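Local coordinates for pirin family protein (Acinetobacter baumannii, PDB 6D0P) that probably acts as a metal-dependent quercetin 2,3-dioxygenase of the pirin family, oxidising flavonols with molecular oxygen, at residues W18-P24 with P49-S53; Y31-Q36 with E258-G264; G105-E109 with F286-M290; Y143-E147 with G175-T179. All blocks are in the same frame, centred on the assembly; numbering follows the deposited sequence.

Contacts 1, 3 and 4 are partly buried, while contact 2 lies at the surface. Contacts 1 and 4 reach the same seven-strand antiparallel sheet, near its two outermost strands. Contact 1 is aromatic and apolar. Contact 4 relies on one glutamine amide backed by a small apolar patch. Contacts 2 and 3 tie C-terminal parts of the chain to the N-terminal cupin region. Contact 2 does so with a tyrosine, an isoleucine and one hydrogen bond, contact 3 with apolar packing behind a metal-binding strand. Contacts 3 and 4 touch through Val106 and Tyr143; along the chain, contact 4 is nested within the loops closed by contacts 2 and 3.

Contact 1: W18-P24 with P49-S53; sequences WVGDGFP and PYNFS
Pro24 and Tyr50 lie on neighbouring antiparallel strands whose backbones have spread apart here, with 7.5 Å from Pro24 CA to Tyr50 CA, so side chains fill the gap. Residues 18-24 form a tight hairpin, closed by paired backbone bonds between Val19 and Phe23. Tyr50 and Phe52 carry the packing from their side. Tyr50 CG stands anti to the backbone N (chi1 -174°), which carries the ring across toward the hairpin. Pro24 CG sits over one face of that ring, 3.6 Å from Tyr50 CG, in a CH-pi contact. The indole of Trp18 meets the same face nearer the hydroxyl end. It points its six-membered edge at the phenol in an edge-to-face pair, with the planes at 86° and Trp18 CH2 3.7 Å from Tyr50 CZ. Pro24 also lays its CB against a face of the Trp18 ring. The proline thus touches a face of each aromatic group, beside the place where the two meet. Phe52 approaches Trp18 and Pro24 from the opposite direction, edge first. Its CZ meets Trp18 CZ3 at 4.0 Å and Pro24 CD at 4.1 Å. Gly22 O approaches Phe52 CZ obliquely at 3.7 Å. That carbonyl has a hydrogen bond from His112, and the His112 ring meets Phe52 edge to face. Asp21, at the turn, is held by Gly60. The arrangement is an aromatic and proline cluster beside the turn of a beta-hairpin, on the edge of the main sheet of the N-terminal cupin barrel.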
loop_
_atom_site.group_PDB
_atom_site.type_symbol
_atom_site.label_atom_id
_atom_site.label_comp_id
_atom_site.label_asym_id
_atom_site.label_seq_id
_atom_site.Cartn_x
_atom_site.Cartn_y
_atom_site.Cartn_z
ATOM N N TRP A 18 7.611 10.889 10.779
ATOM C CA TRP A 18 7.470 11.737 9.623
ATOM C C TRP A 18 8.330 11.247 8.462
ATOM O O TRP A 18 9.514 10.910 8.657
ATOM C CB TRP A 18 7.858 13.179 9.982
ATOM C CG TRP A 18 6.836 13.905 10.793
ATOM C CD1 TRP A 18 6.731 13.961 12.153
ATOM C CD2 TRP A 18 5.739 14.671 10.274
ATOM N NE1 TRP A 18 5.658 14.733 12.515
ATOM C CE2 TRP A 18 5.022 15.170 11.383
ATOM C CE3 TRP A 18 5.296 14.990 8.986
ATOM C CZ2 TRP A 18 3.879 15.969 11.238
ATOM C CZ3 TRP A 18 4.177 15.794 8.852
ATOM C CH2 TRP A 18 3.487 16.273 9.959
ATOM N N VAL A 19 7.693 11.197 7.295
ATOM C CA VAL A 19 8.375 11.032 6.031
ATOM C C VAL A 19 8.328 12.428 5.396
ATOM O O VAL A 19 7.249 12.929 5.031
ATOM C CB VAL A 19 7.730 9.930 5.168
ATOM C CG1 VAL A 19 8.349 9.869 3.781
ATOM C CG2 VAL A 19 7.826 8.576 5.853
ATOM N N GLY A 20 9.477 13.098 5.365
ATOM C CA GLY A 20 9.505 14.469 4.949
ATOM C C GLY A 20 8.702 15.322 5.918
ATOM O O GLY A 20 8.531 14.951 7.083
ATOM N N ASP A 21 8.234 16.477 5.474
ATOM C CA ASP A 21 7.431 17.315 6.340
ATOM C C ASP A 21 5.959 17.244 5.900
ATOM O O ASP A 21 5.140 18.015 6.396
ATOM C CB ASP A 21 7.950 18.759 6.393
ATOM C CG ASP A 21 8.013 19.460 5.051
ATOM O OD1 ASP A 21 7.731 18.799 4.015
ATOM O OD2 ASP A 21 8.347 20.659 5.046
ATOM N N GLY A 22 5.601 16.289 5.038
ATOM C CA GLY A 22 4.216 16.203 4.556
ATOM C C GLY A 22 3.537 14.857 4.821
ATOM O O GLY A 22 2.339 14.727 4.528
ATOM N N PHE A 23 4.249 13.842 5.330
ATOM C CA PHE A 23 3.608 12.527 5.523
ATOM C C PHE A 23 3.802 12.030 6.961
ATOM O O PHE A 23 4.794 11.407 7.249
ATOM C CB PHE A 23 4.152 11.504 4.522
ATOM C CG PHE A 23 3.995 11.923 3.082
ATOM C CD1 PHE A 23 2.813 11.707 2.399
ATOM C CD2 PHE A 23 5.030 12.542 2.412
ATOM C CE1 PHE A 23 2.674 12.105 1.075
ATOM C CE2 PHE A 23 4.890 12.944 1.093
ATOM C CZ PHE A 23 3.707 12.739 0.430
ATOM N N PRO A 24 2.839 12.307 7.844
ATOM C CA PRO A 24 2.864 11.839 9.224
ATOM C C PRO A 24 2.251 10.442 9.223
ATOM O O PRO A 24 1.034 10.328 9.143
ATOM C CB PRO A 24 2.026 12.860 9.985
ATOM C CG PRO A 24 1.018 13.344 8.985
ATOM C CD PRO A 24 1.670 13.178 7.617
ATOM N N PRO A 49 -5.654 10.592 9.356
ATOM C CA PRO A 49 -6.123 11.985 9.130
ATOM C C PRO A 49 -5.328 13.003 9.957
ATOM O O PRO A 49 -5.254 12.890 11.187
ATOM C CB PRO A 49 -7.607 11.967 9.500
ATOM C CG PRO A 49 -8.017 10.550 9.175
ATOM C CD PRO A 49 -6.819 9.706 9.559
ATOM N N TYR A 50 -4.722 13.949 9.256
ATOM C CA TYR A 50 -3.881 14.967 9.876
ATOM C C TYR A 50 -4.178 16.312 9.216
ATOM O O TYR A 50 -4.196 16.430 7.991
ATOM C CB TYR A 50 -2.402 14.587 9.723
ATOM C CG TYR A 50 -1.444 15.486 10.454
ATOM C CD1 TYR A 50 -1.052 16.706 9.928
ATOM C CD2 TYR A 50 -0.912 15.107 11.678
ATOM C CE1 TYR A 50 -0.159 17.531 10.601
ATOM C CE2 TYR A 50 -0.012 15.918 12.356
ATOM C CZ TYR A 50 0.364 17.127 11.812
ATOM O OH TYR A 50 1.258 17.907 12.477
ATOM N N ASN A 51 -4.391 17.331 10.030
ATOM C CA ASN A 51 -4.767 18.629 9.507
ATOM C C ASN A 51 -3.550 19.452 9.054
ATOM O O ASN A 51 -2.649 19.734 9.840
ATOM C CB ASN A 51 -5.515 19.460 10.549
ATOM C CG ASN A 51 -5.994 20.759 9.941
ATOM O OD1 ASN A 51 -6.670 20.736 8.925
ATOM N ND2 ASN A 51 -5.610 21.885 10.523
ATOM N N PHE A 52 -3.578 19.880 7.798
ATOM C CA PHE A 52 -2.584 20.804 7.292
ATOM C C PHE A 52 -3.285 22.113 6.929
ATOM O O PHE A 52 -4.160 22.117 6.078
ATOM C CB PHE A 52 -1.879 20.263 6.053
ATOM C CG PHE A 52 -0.916 19.154 6.351
ATOM C CD1 PHE A 52 0.363 19.445 6.804
ATOM C CD2 PHE A 52 -1.290 17.828 6.208
ATOM C CE1 PHE A 52 1.252 18.427 7.102
ATOM C CE2 PHE A 52 -0.392 16.810 6.507
ATOM C CZ PHE A 52 0.877 17.118 6.944
ATOM N N SER A 53 -2.917 23.203 7.589
ATOM C CA SER A 53 -3.481 24.476 7.246
ATOM C C SER A 53 -2.854 24.938 5.918
ATOM O O SER A 53 -1.817 24.372 5.464
ATOM C CB SER A 53 -3.250 25.474 8.350
ATOM O OG SER A 53 -1.862 25.665 8.550
#

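Contact 2: Y31-Q36 with E258-G264; sequences YDRLGQ and EPIEGYG
Tyr31 and Gln36 supply the flat groups that meet residues 258-264. The carboxamide of Gln36 has Ile260 lying over one face: Ile260 CD1 is 3.7 Å from Gln36 CD, and Ile260 CG1 is 3.6 Å from Gln36 NE2. At the edge of the same amide, NE2 donates a hydrogen bond of 2.8 Å to Glu258 O. The bond is fairly straight at the hydrogen (164°) and lies close to the amide plane. The donor stands above the carbonyl plane of Glu258, not on a lone pair. A bend in the glutamine chain at chi2 (-72°) turns the amide into this position. The phenol of Tyr31 is approached obliquely by Ile260 CG2, which is 4.0 Å from Tyr31 CD1. Ile260 therefore spreads its branches between the two groups, CG2 to the tyrosine and CD1 to the glutamine. The contact joins a short helical turn of the N-terminal cupin region to chain of the C-terminal one, as fits the two-domain bicupin fold of pirins. The strand 261-263 pairs with 266-268 as a small hairpin, and Val267 of that hairpin touches both Tyr31 and Ile260. Further along, Tyr31 OH rests 3.5 Å from Gly262 CA, where there is no side chain to hold it off. Glu258 turns its carboxylate away to Ser134.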
loop_
_atom_site.group_PDB
_atom_site.type_symbol
_atom_site.label_atom_id
_atom_site.label_comp_id
_atom_site.label_asym_id
_atom_site.label_seq_id
_atom_site.Cartn_x
_atom_site.Cartn_y
_atom_site.Cartn_z
ATOM N N TYR A 31 9.126 -5.230 5.949
ATOM C CA TYR A 31 9.870 -6.451 5.605
ATOM C C TYR A 31 11.066 -6.614 6.555
ATOM O O TYR A 31 11.577 -7.707 6.728
ATOM C CB TYR A 31 10.393 -6.397 4.166
ATOM C CG TYR A 31 11.478 -5.389 3.920
ATOM C CD1 TYR A 31 12.813 -5.724 4.103
ATOM C CD2 TYR A 31 11.185 -4.110 3.492
ATOM C CE1 TYR A 31 13.823 -4.797 3.909
ATOM C CE2 TYR A 31 12.181 -3.181 3.257
ATOM C CZ TYR A 31 13.505 -3.520 3.485
ATOM O OH TYR A 31 14.492 -2.603 3.260
ATOM N N ASP A 32 11.495 -5.505 7.131
ATOM C CA ASP A 32 12.664 -5.485 7.994
ATOM C C ASP A 32 12.347 -6.173 9.325
ATOM O O ASP A 32 13.248 -6.635 9.983
ATOM C CB ASP A 32 13.145 -4.053 8.256
ATOM C CG ASP A 32 14.579 -3.999 8.758
ATOM O OD1 ASP A 32 15.461 -4.572 8.079
ATOM O OD2 ASP A 32 14.801 -3.399 9.830
ATOM N N ARG A 33 11.069 -6.235 9.690
ATOM C CA ARG A 33 10.637 -6.876 10.937
ATOM C C ARG A 33 9.965 -8.216 10.634
ATOM O O ARG A 33 10.227 -9.177 11.329
ATOM C CB ARG A 33 9.659 -5.982 11.712
ATOM C CG ARG A 33 10.218 -4.603 12.047
ATOM C CD ARG A 33 9.362 -3.821 13.029
ATOM N NE ARG A 33 7.996 -3.558 12.576
ATOM C CZ ARG A 33 7.617 -2.482 11.892
ATOM N NH1 ARG A 33 8.518 -1.595 11.498
ATOM N NH2 ARG A 33 6.336 -2.284 11.627
ATOM N N LEU A 34 9.134 -8.313 9.600
ATOM C CA LEU A 34 8.400 -9.630 9.394
ATOM C C LEU A 34 8.899 -10.425 8.179
ATOM O O LEU A 34 8.492 -11.560 7.995
ATOM C CB LEU A 34 6.905 -9.332 9.299
ATOM C CG LEU A 34 6.279 -8.881 10.620
ATOM C CD1 LEU A 34 4.867 -8.342 10.415
ATOM C CD2 LEU A 34 6.277 -10.030 11.617
ATOM N N GLY A 35 9.678 -9.811 7.304
ATOM C CA GLY A 35 10.332 -10.497 6.176
ATOM C C GLY A 35 9.428 -11.235 5.191
ATOM O O GLY A 35 8.525 -10.662 4.573
ATOM N N GLN A 36 9.759 -12.528 4.992
ATOM C CA GLN A 36 9.099 -13.427 4.047
ATOM C C GLN A 36 7.631 -13.701 4.424
ATOM O O GLN A 36 6.821 -14.048 3.547
ATOM C CB GLN A 36 9.842 -14.755 3.968
ATOM C CG GLN A 36 11.271 -14.625 3.453
ATOM C CD GLN A 36 11.348 -14.314 1.975
ATOM O OE1 GLN A 36 10.336 -14.250 1.275
ATOM N NE2 GLN A 36 12.570 -14.138 1.487
ATOM N N GLU A 258 11.567 -15.966 -2.690
ATOM C CA GLU A 258 12.856 -15.504 -3.202
ATOM C C GLU A 258 13.498 -14.669 -2.093
ATOM O O GLU A 258 12.793 -14.086 -1.262
ATOM C CB GLU A 258 12.673 -14.692 -4.493
ATOM C CG GLU A 258 12.360 -15.555 -5.698
ATOM C CD GLU A 258 12.142 -14.782 -6.988
ATOM O OE1 GLU A 258 11.582 -13.684 -6.923
ATOM O OE2 GLU A 258 12.606 -15.259 -8.041
ATOM N N PRO A 259 14.820 -14.601 -2.069
ATOM C CA PRO A 259 15.488 -13.830 -1.027
ATOM C C PRO A 259 15.135 -12.333 -1.043
ATOM O O PRO A 259 14.852 -11.774 -2.092
ATOM C CB PRO A 259 16.995 -13.979 -1.305
ATOM C CG PRO A 259 17.098 -15.110 -2.290
ATOM C CD PRO A 259 15.788 -15.092 -3.049
ATOM N N ILE A 260 15.163 -11.712 0.127
ATOM C CA ILE A 260 14.930 -10.289 0.233
ATOM C C ILE A 260 16.181 -9.624 0.817
ATOM O O ILE A 260 16.609 -9.955 1.905
ATOM C CB ILE A 260 13.730 -9.961 1.127
ATOM C CG1 ILE A 260 12.440 -10.610 0.625
ATOM C CG2 ILE A 260 13.589 -8.458 1.272
ATOM C CD1 ILE A 260 11.333 -10.603 1.639
ATOM N N GLU A 261 16.764 -8.705 0.062
ATOM C CA GLU A 261 17.887 -7.920 0.552
ATOM C C GLU A 261 17.507 -6.451 0.352
ATOM O O GLU A 261 17.425 -5.968 -0.801
ATOM C CB GLU A 261 19.184 -8.297 -0.165
ATOM C CG GLU A 261 19.528 -9.777 -0.082
ATOM C CD GLU A 261 20.159 -10.239 1.221
ATOM O OE1 GLU A 261 20.785 -9.404 1.902
ATOM O OE2 GLU A 261 20.036 -11.444 1.541
ATOM N N GLY A 262 17.217 -5.764 1.457
ATOM C CA GLY A 262 16.784 -4.384 1.393
ATOM C C GLY A 262 17.750 -3.432 2.061
ATOM O O GLY A 262 18.490 -3.796 2.962
ATOM N N TYR A 263 17.727 -2.206 1.580
ATOM C CA TYR A 263 18.531 -1.134 2.131
ATOM C C TYR A 263 17.855 0.178 1.751
ATOM O O TYR A 263 17.772 0.503 0.558
ATOM C CB TYR A 263 19.960 -1.201 1.598
ATOM C CG TYR A 263 20.857 -0.106 2.106
ATOM C CD1 TYR A 263 21.376 -0.153 3.389
ATOM C CD2 TYR A 263 21.167 0.987 1.316
ATOM C CE1 TYR A 263 22.200 0.848 3.871
ATOM C CE2 TYR A 263 21.994 1.997 1.779
ATOM C CZ TYR A 263 22.507 1.928 3.064
ATOM O OH TYR A 263 23.323 2.917 3.530
ATOM N N GLY A 264 17.336 0.896 2.737
ATOM C CA GLY A 264 16.666 2.177 2.465
ATOM C C GLY A 264 15.555 2.087 1.427
ATOM O O GLY A 264 14.566 1.388 1.618
#

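Contact 3: G105-E109 with F286-M290. With MN (manganese (II) ion), chain G.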
loop_
_atom_site.group_PDB
_atom_site.type_symbol
_atom_site.label_atom_id
_atom_site.label_comp_id
_atom_site.label_asym_id
_atom_site.label_seq_id
_atom_site.Cartn_x
_atom_site.Cartn_y
_atom_site.Cartn_z
ATOM N N GLY A 105 14.701 1.530 -11.822
ATOM C CA GLY A 105 14.985 2.721 -11.061
ATOM C C GLY A 105 14.136 3.930 -11.430
ATOM O O GLY A 105 13.729 4.110 -12.568
ATOM N N VAL A 106 13.875 4.729 -10.419
ATOM C CA VAL A 106 13.191 5.986 -10.539
ATOM C C VAL A 106 13.784 6.916 -9.480
ATOM O O VAL A 106 14.210 6.466 -8.393
ATOM C CB VAL A 106 11.662 5.833 -10.346
ATOM C CG1 VAL A 106 11.318 5.382 -8.939
ATOM C CG2 VAL A 106 10.901 7.107 -10.667
ATOM N N LEU A 107 13.790 8.202 -9.803
ATOM C CA LEU A 107 14.141 9.253 -8.858
ATOM C C LEU A 107 12.954 10.220 -8.840
ATOM O O LEU A 107 12.638 10.816 -9.899
ATOM C CB LEU A 107 15.426 9.942 -9.313
ATOM C CG LEU A 107 16.004 10.952 -8.336
ATOM C CD1 LEU A 107 16.604 10.252 -7.128
ATOM C CD2 LEU A 107 17.056 11.817 -9.013
ATOM N N HIS A 108 12.287 10.362 -7.694
ATOM C CA HIS A 108 11.083 11.176 -7.674
ATOM C C HIS A 108 10.890 11.899 -6.343
ATOM O O HIS A 108 11.550 11.631 -5.329
ATOM C CB HIS A 108 9.882 10.312 -8.087
ATOM C CG HIS A 108 9.312 9.413 -7.040
ATOM N ND1 HIS A 108 8.004 8.979 -7.096
ATOM C CD2 HIS A 108 9.820 8.926 -5.888
ATOM C CE1 HIS A 108 7.761 8.223 -6.031
ATOM N NE2 HIS A 108 8.849 8.188 -5.281
ATOM N N GLU A 109 9.969 12.854 -6.404
ATOM C CA GLU A 109 9.527 13.603 -5.266
ATOM C C GLU A 109 8.011 13.400 -5.142
ATOM O O GLU A 109 7.330 13.149 -6.141
ATOM C CB GLU A 109 9.870 15.084 -5.415
ATOM C CG GLU A 109 9.191 15.721 -6.606
ATOM C CD GLU A 109 9.583 17.164 -6.877
ATOM O OE1 GLU A 109 8.707 17.928 -7.363
ATOM O OE2 GLU A 109 10.752 17.518 -6.598
ATOM N N PHE A 286 21.001 7.987 -11.378
ATOM C CA PHE A 286 19.516 8.072 -11.385
ATOM C C PHE A 286 19.071 9.457 -11.896
ATOM O O PHE A 286 17.861 9.688 -12.043
ATOM C CB PHE A 286 18.933 7.792 -9.991
ATOM C CG PHE A 286 18.859 6.348 -9.530
ATOM C CD1 PHE A 286 20.002 5.594 -9.323
ATOM C CD2 PHE A 286 17.646 5.777 -9.183
ATOM C CE1 PHE A 286 19.928 4.290 -8.849
ATOM C CE2 PHE A 286 17.575 4.482 -8.693
ATOM C CZ PHE A 286 18.718 3.738 -8.519
ATOM N N GLY A 287 20.004 10.394 -12.110
ATOM C CA GLY A 287 19.667 11.741 -12.665
ATOM C C GLY A 287 19.343 12.777 -11.592
ATOM O O GLY A 287 19.881 12.733 -10.485
ATOM N N SER A 288 18.465 13.729 -11.927
ATOM C CA SER A 288 18.056 14.803 -10.985
ATOM C C SER A 288 16.719 15.428 -11.410
ATOM O O SER A 288 16.332 15.367 -12.588
ATOM C CB SER A 288 19.132 15.859 -10.872
ATOM O OG SER A 288 19.395 16.447 -12.139
ATOM N N ILE A 289 16.017 16.041 -10.455
ATOM C CA ILE A 289 14.742 16.689 -10.751
ATOM C C ILE A 289 14.936 18.210 -10.780
ATOM O O ILE A 289 15.367 18.801 -9.793
ATOM C CB ILE A 289 13.664 16.303 -9.718
ATOM C CG1 ILE A 289 13.512 14.787 -9.569
ATOM C CG2 ILE A 289 12.342 16.963 -10.074
ATOM C CD1 ILE A 289 12.530 14.386 -8.502
HETATM N N MSE A 290 14.570 18.830 -11.904
HETATM C CA MSE A 290 14.647 20.287 -12.059
HETATM C C MSE A 290 13.359 20.924 -11.594
HETATM O O MSE A 290 12.386 20.230 -11.260
HETATM C CB MSE A 290 14.880 20.667 -13.519
HETATM C CG MSE A 290 16.234 20.169 -14.023
HETATM SE SE MSE A 290 17.659 21.329 -13.322
HETATM C CE MSE A 290 18.309 20.081 -11.939
HETATM MN MN MN G . 8.843 7.392 -3.169
HETATM O O HOH W 1 11.528 19.684 -8.099
HETATM O O HOH W 2 6.729 6.254 -3.727
HETATM O O HOH W 3 8.303 6.605 -1.159
#
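Leu107 and Phe286 face each other directly, with Leu107 CB 3.7 Å from Phe286 O and 4.2 Å from Phe286 CB. The phenylalanine ring then runs back along the strand. Its CD2 edge meets Val106 O in the plane of the ring at 3.6 Å, and Gly105 CA lies 3.9 Å from Phe286 CE2. From Gly287 onward the tail is deposited in two conformers, so its further contacts describe one of them. In that copy Leu107 CD2 reaches the backbone of Gly287 and Ser288. Ile289 CD1 lies 3.6 Å from His108 CA. The CG2 branch of Ile289 comes 3.9 Å from Glu109 OE2, the two side chains crossing at a slant. A water gives a hydrogen bond to Glu109 OE2 and a weak one to Met290 O. Leu107 and Glu109 thus turn to the tail, whereas His108 between them points the other way, to the metal. With chi1 at 79° the imidazole is turned so that His108 NE2 meets the manganese at 2.3 Å. Two waters also bind the ion, and His64, His66 and Glu110 complete the site. Three histidines and a glutamate are the classic metal ligands of many cupins; iron is the predicted cofactor. The tail therefore packs on the back of a metal-binding strand. Backbone bonds join strand 106-112 to 64-66 through Val106 and His108, and to 80-84 through Glu109. The tail follows helix 271-282, and its Phe286 rests on Pro65 and Arg67.

Contact 4: Y143-E147 with G175-T179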
loop_
_atom_site.group_PDB
_atom_site.type_symbol
_atom_site.label_atom_id
_atom_site.label_comp_id
_atom_site.label_asym_id
_atom_site.label_seq_id
_atom_site.Cartn_x
_atom_site.Cartn_y
_atom_site.Cartn_z
ATOM N N TYR A 143 4.389 3.900 -14.726
ATOM C CA TYR A 143 3.297 4.366 -13.884
ATOM C C TYR A 143 1.960 3.754 -14.283
ATOM O O TYR A 143 1.708 3.471 -15.444
ATOM C CB TYR A 143 3.104 5.877 -14.033
ATOM C CG TYR A 143 4.250 6.684 -13.494
ATOM C CD1 TYR A 143 4.382 6.920 -12.141
ATOM C CD2 TYR A 143 5.203 7.217 -14.340
ATOM C CE1 TYR A 143 5.422 7.682 -11.638
ATOM C CE2 TYR A 143 6.262 7.966 -13.851
ATOM C CZ TYR A 143 6.375 8.197 -12.491
ATOM O OH TYR A 143 7.407 8.944 -11.999
ATOM N N GLN A 144 1.095 3.593 -13.297
ATOM C CA GLN A 144 -0.293 3.270 -13.540
ATOM C C GLN A 144 -1.104 4.279 -12.727
ATOM O O GLN A 144 -1.248 4.126 -11.491
ATOM C CB GLN A 144 -0.685 1.850 -13.134
ATOM C CG GLN A 144 -0.093 0.746 -13.993
ATOM C CD GLN A 144 -0.498 -0.610 -13.457
ATOM O OE1 GLN A 144 -1.662 -1.003 -13.572
ATOM N NE2 GLN A 144 0.470 -1.334 -12.882
ATOM N N ALA A 145 -1.568 5.326 -13.403
ATOM C CA ALA A 145 -2.402 6.334 -12.758
ATOM C C ALA A 145 -3.852 5.877 -12.883
ATOM O O ALA A 145 -4.380 5.780 -13.976
ATOM C CB ALA A 145 -2.193 7.700 -13.379
ATOM N N ILE A 146 -4.472 5.559 -11.773
ATOM C CA ILE A 146 -5.810 5.049 -11.799
ATOM C C ILE A 146 -6.757 6.055 -11.143
ATOM O O ILE A 146 -6.619 6.361 -9.982
ATOM C CB ILE A 146 -5.858 3.682 -11.110
ATOM C CG1 ILE A 146 -4.860 2.704 -11.742
ATOM C CG2 ILE A 146 -7.264 3.134 -11.154
ATOM C CD1 ILE A 146 -4.448 1.618 -10.829
ATOM N N GLU A 147 -7.731 6.521 -11.920
ATOM C CA GLU A 147 -8.737 7.464 -11.450
ATOM C C GLU A 147 -9.803 6.715 -10.647
ATOM O O GLU A 147 -10.133 5.541 -10.927
ATOM C CB GLU A 147 -9.323 8.222 -12.642
ATOM C CG GLU A 147 -8.395 9.314 -13.144
ATOM C CD GLU A 147 -8.894 10.036 -14.381
ATOM O OE1 GLU A 147 -8.587 9.571 -15.495
ATOM O OE2 GLU A 147 -9.577 11.070 -14.222
ATOM N N GLY A 175 -9.273 -6.189 -10.986
ATOM C CA GLY A 175 -8.547 -5.073 -10.412
ATOM C C GLY A 175 -8.169 -4.034 -11.452
ATOM O O GLY A 175 -7.955 -4.352 -12.626
ATOM N N ALA A 176 -8.070 -2.794 -11.001
ATOM C CA ALA A 176 -7.765 -1.678 -11.857
ATOM C C ALA A 176 -6.263 -1.644 -12.170
ATOM O O ALA A 176 -5.868 -1.200 -13.234
ATOM C CB ALA A 176 -8.211 -0.403 -11.187
ATOM N N ALA A 177 -5.435 -2.129 -11.259
ATOM C CA ALA A 177 -3.982 -2.150 -11.477
ATOM C C ALA A 177 -3.536 -3.541 -11.941
ATOM O O ALA A 177 -3.979 -4.541 -11.370
ATOM C CB ALA A 177 -3.254 -1.786 -10.195
ATOM N N THR A 178 -2.652 -3.587 -12.931
ATOM C CA THR A 178 -2.020 -4.828 -13.361
ATOM C C THR A 178 -0.841 -5.107 -12.423
ATOM O O THR A 178 -0.277 -4.173 -11.829
ATOM C CB THR A 178 -1.552 -4.783 -14.824
ATOM O OG1 THR A 178 -0.554 -3.773 -14.939
ATOM C CG2 THR A 178 -2.671 -4.519 -15.808
ATOM N N THR A 179 -0.443 -6.374 -12.329
ATOM C CA THR A 179 0.594 -6.825 -11.400
ATOM C C THR A 179 1.540 -7.831 -12.086
ATOM O O THR A 179 1.221 -8.373 -13.150
ATOM C CB THR A 179 -0.031 -7.472 -10.153
ATOM O OG1 THR A 179 -0.655 -8.696 -10.555
ATOM C CG2 THR A 179 -1.046 -6.587 -9.465
HETATM O O HOH W 4 -3.771 0.235 -14.682
#
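Gln144 OE1 is gripped by two donors: the backbone N of Thr178 at 2.8 Å and a water at 2.7 Å. The Thr178 N-H lies in the plane of the glutamine carbonyl and uses a lone pair, with a C=O to donor angle of 127°. The same water also donates to Ala176 O, and so it bridges the side chain to the loop backbone. The other end of the amide is used as well. Gln144 NE2 gives a hydrogen bond of 3.1 Å to Thr178 O that is nearly straight (176°), with the acceptor in the amide plane. One side chain thus holds both the N-H and the C=O of a single residue, much as a neighbouring strand would, and the pair of bonds fixes the rotation of the amide. The chain of Gln144 is extended beyond CG (chi2 177°), which lets it span the gap to the loop. Beside this polar grip lies a small apolar patch. Ile146 sends CG2 to Ala176 CB and CD1 to Ala177 CB, each at 3.7 Å. Gln144 OE1 also rests 3.3 Å from Ala177 CA. This is structural packing away from the metal site. Strand 145-146 is one of the two outermost strands of its sheet and pairs with 97-101, where Trp99 touches both Gln144 and Ala177. The 175-179 loop runs from strand 173-174 to strand 183-190, and its backbone bonds to Val165 and Ile166 tie it to the end of strand 162-165 in the other seven-strand sheet.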